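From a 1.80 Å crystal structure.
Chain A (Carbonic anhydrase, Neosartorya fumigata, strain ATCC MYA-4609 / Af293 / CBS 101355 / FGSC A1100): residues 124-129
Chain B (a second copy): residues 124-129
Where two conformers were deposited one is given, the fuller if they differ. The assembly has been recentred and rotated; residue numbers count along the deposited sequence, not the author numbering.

Chain A, residues 124-129: CPETTI
Chain B, residues 124-129: CPETTI

When two copies of one helix start meet about a local twofold, the direct contact can be mostly van der Waals packing, while the paired carboxylates are joined through water. Residues 124-129 of this fungal carbonic anhydrase illustrate the principle. The two stretches meet in a reciprocal register about the twofold, with B:Pro125 nearest A:Thr127 (CA to CA 6.4 Å), B:Thr127 nearest A:Pro125 (CA to CA 6.5 Å) and B:Thr128 facing A:Thr128 (CA to CA 6.7 Å); together they bury 267 Å². No direct hydrogen bond crosses.

Along chain B, B:Cys124 (phi/psi -121/52, chi1 -50°, m) is buried but out of reach of the other stretch. B:Pro125 (-75/111, C-gamma endo) occupies the N-cap position, where a residue without an amide hydrogen costs the helix nothing. Its O accepts from B:Ile129 N at 3.0 Å, closing the first turn. Its CA-to-CB bond points toward chain A, and the compact ring packs with its CB 3.6 Å from A:Thr127 OG1 and 4.0 Å from A:Glu126 OE2.

The helix begins at B:Glu126 (-58/-48). CA-to-CB leaves sideways, but chi1 70° (p), chi2 -56° (m) and chi3 -45° bring the carboxylate nearer the partner, OE2 lying 3.8 Å from A:Pro125 CB. Two waters link this buried acid to its mate: water 1 lies 2.4 Å from B:Glu126 OE1 and 2.6 Å from A:Glu126 OE1, while water 2 lies 2.7 Å from B:Glu126 OE2 and 2.8 Å from A:Glu126 OE2. Water-mediated contact thus lets two acidic side chains face one another without touching.

The CA-to-CB bond of B:Thr127 (-67/-40, chi1 -60°, m) points toward chain A. Its OG1 donates to B:Glu126 OE2 at 2.7 Å, repeated in chain A by A:Thr127 OG1 to A:Glu126 OE2 at 2.7 Å. The same B:Thr127 OG1 rests 3.5 Å from A:Pro125 CB, and its methyl CG2 packs 3.8 Å from A:Thr128 OG1. Threonine thus serves both the polar network and the packing.

At B:Thr128 (-70/-47), partly exposed and with CA-to-CB also toward chain A, the symmetry breaks: chi1 is 135°, between wells, against -62° (m) in A:Thr128. B:Thr128 CG2 approaches A:Thr127 CG2 at 3.8 Å and A:Thr128 OG1 at 3.9 Å, so the facing threonines meet methyl to hydroxyl. B:Ile129 (-71/-20, chi1 72°, p; chi2 178°, t) is buried, out of reach of the other stretch.

Chain A otherwise closely repeats these torsions, including the A:Ile129 N to A:Pro125 O bond of 3.0 Å.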

# COMPACT_ATOMS: atom_id res chain seq x y z
N CYS A 124 -18.32 11.14 -14.00
CA CYS A 124 -17.73 12.29 -13.25
C CYS A 124 -16.40 12.72 -13.85
O CYS A 124 -15.42 12.86 -13.14
CB CYS A 124 -17.55 11.92 -11.78
SG CYS A 124 -18.97 11.09 -11.04
N PRO A 125 -16.30 13.03 -15.18
CA PRO A 125 -15.07 13.62 -15.75
C PRO A 125 -14.92 15.10 -15.35
O PRO A 125 -15.70 15.96 -15.83
CB PRO A 125 -15.23 13.50 -17.26
CG PRO A 125 -16.75 13.50 -17.44
CD PRO A 125 -17.30 12.80 -16.22
N GLU A 126 -13.94 15.38 -14.49
CA GLU A 126 -13.86 16.69 -13.77
C GLU A 126 -13.81 17.84 -14.78
O GLU A 126 -14.54 18.85 -14.58
CB GLU A 126 -12.69 16.71 -12.78
CG GLU A 126 -11.31 16.77 -13.40
CD GLU A 126 -11.01 15.67 -14.40
OE1 GLU A 126 -11.34 14.49 -14.05
OE2 GLU A 126 -10.53 16.00 -15.52
N THR A 127 -12.96 17.77 -15.78
CA THR A 127 -12.68 18.93 -16.69
C THR A 127 -13.94 19.23 -17.47
O THR A 127 -14.26 20.43 -17.65
CB THR A 127 -11.42 18.66 -17.52
OG1 THR A 127 -10.35 18.50 -16.58
CG2 THR A 127 -11.09 19.79 -18.47
N THR A 128 -14.67 18.20 -17.91
CA THR A 128 -15.93 18.38 -18.65
C THR A 128 -16.99 19.00 -17.72
O THR A 128 -17.64 20.03 -18.13
CB THR A 128 -16.42 17.04 -19.19
OG1 THR A 128 -15.46 16.50 -20.10
CG2 THR A 128 -17.76 17.17 -19.85
N ILE A 129 -17.22 18.42 -16.55
CA ILE A 129 -18.40 18.86 -15.72
C ILE A 129 -18.12 20.25 -15.13
O ILE A 129 -19.10 20.92 -14.74
CB ILE A 129 -18.80 17.82 -14.66
CG1 ILE A 129 -17.77 17.73 -13.53
CG2 ILE A 129 -19.06 16.47 -15.31
CD1 ILE A 129 -18.09 16.65 -12.50
N CYS B 124 -3.92 16.28 -19.31
CA CYS B 124 -4.38 14.96 -19.83
C CYS B 124 -5.78 14.59 -19.33
O CYS B 124 -5.98 13.48 -18.86
CB CYS B 124 -3.38 13.88 -19.45
SG CYS B 124 -1.67 14.32 -19.85
N PRO B 125 -6.82 15.44 -19.48
CA PRO B 125 -8.20 15.06 -19.15
C PRO B 125 -8.80 14.12 -20.22
O PRO B 125 -9.03 14.55 -21.40
CB PRO B 125 -9.00 16.37 -19.16
CG PRO B 125 -8.20 17.26 -20.06
CD PRO B 125 -6.75 16.84 -19.90
N GLU B 126 -9.01 12.87 -19.83
CA GLU B 126 -9.26 11.76 -20.80
C GLU B 126 -10.49 12.09 -21.66
O GLU B 126 -10.46 11.88 -22.91
CB GLU B 126 -9.36 10.41 -20.09
CG GLU B 126 -10.60 10.20 -19.24
CD GLU B 126 -10.84 11.25 -18.17
OE1 GLU B 126 -9.88 11.61 -17.48
OE2 GLU B 126 -11.96 11.80 -18.10
N THR B 127 -11.59 12.51 -21.04
CA THR B 127 -12.89 12.61 -21.74
C THR B 127 -12.77 13.73 -22.78
O THR B 127 -13.32 13.57 -23.89
CB THR B 127 -14.03 12.75 -20.73
OG1 THR B 127 -14.01 11.58 -19.91
CG2 THR B 127 -15.40 12.89 -21.37
N THR B 128 -12.10 14.84 -22.45
CA THR B 128 -11.93 15.93 -23.43
C THR B 128 -10.98 15.51 -24.54
O THR B 128 -11.36 15.75 -25.72
CB THR B 128 -11.79 17.35 -22.90
OG1 THR B 128 -10.76 18.12 -23.52
CG2 THR B 128 -11.99 17.54 -21.44
N ILE B 129 -9.82 14.92 -24.26
CA ILE B 129 -8.85 14.65 -25.35
C ILE B 129 -9.36 13.53 -26.27
O ILE B 129 -8.87 13.46 -27.40
CB ILE B 129 -7.43 14.38 -24.83
CG1 ILE B 129 -7.30 13.03 -24.15
CG2 ILE B 129 -6.96 15.54 -23.93
CD1 ILE B 129 -5.91 12.75 -23.68
O HOH W 1 -10.16 12.48 -15.23
O HOH W 2 -11.84 14.45 -17.48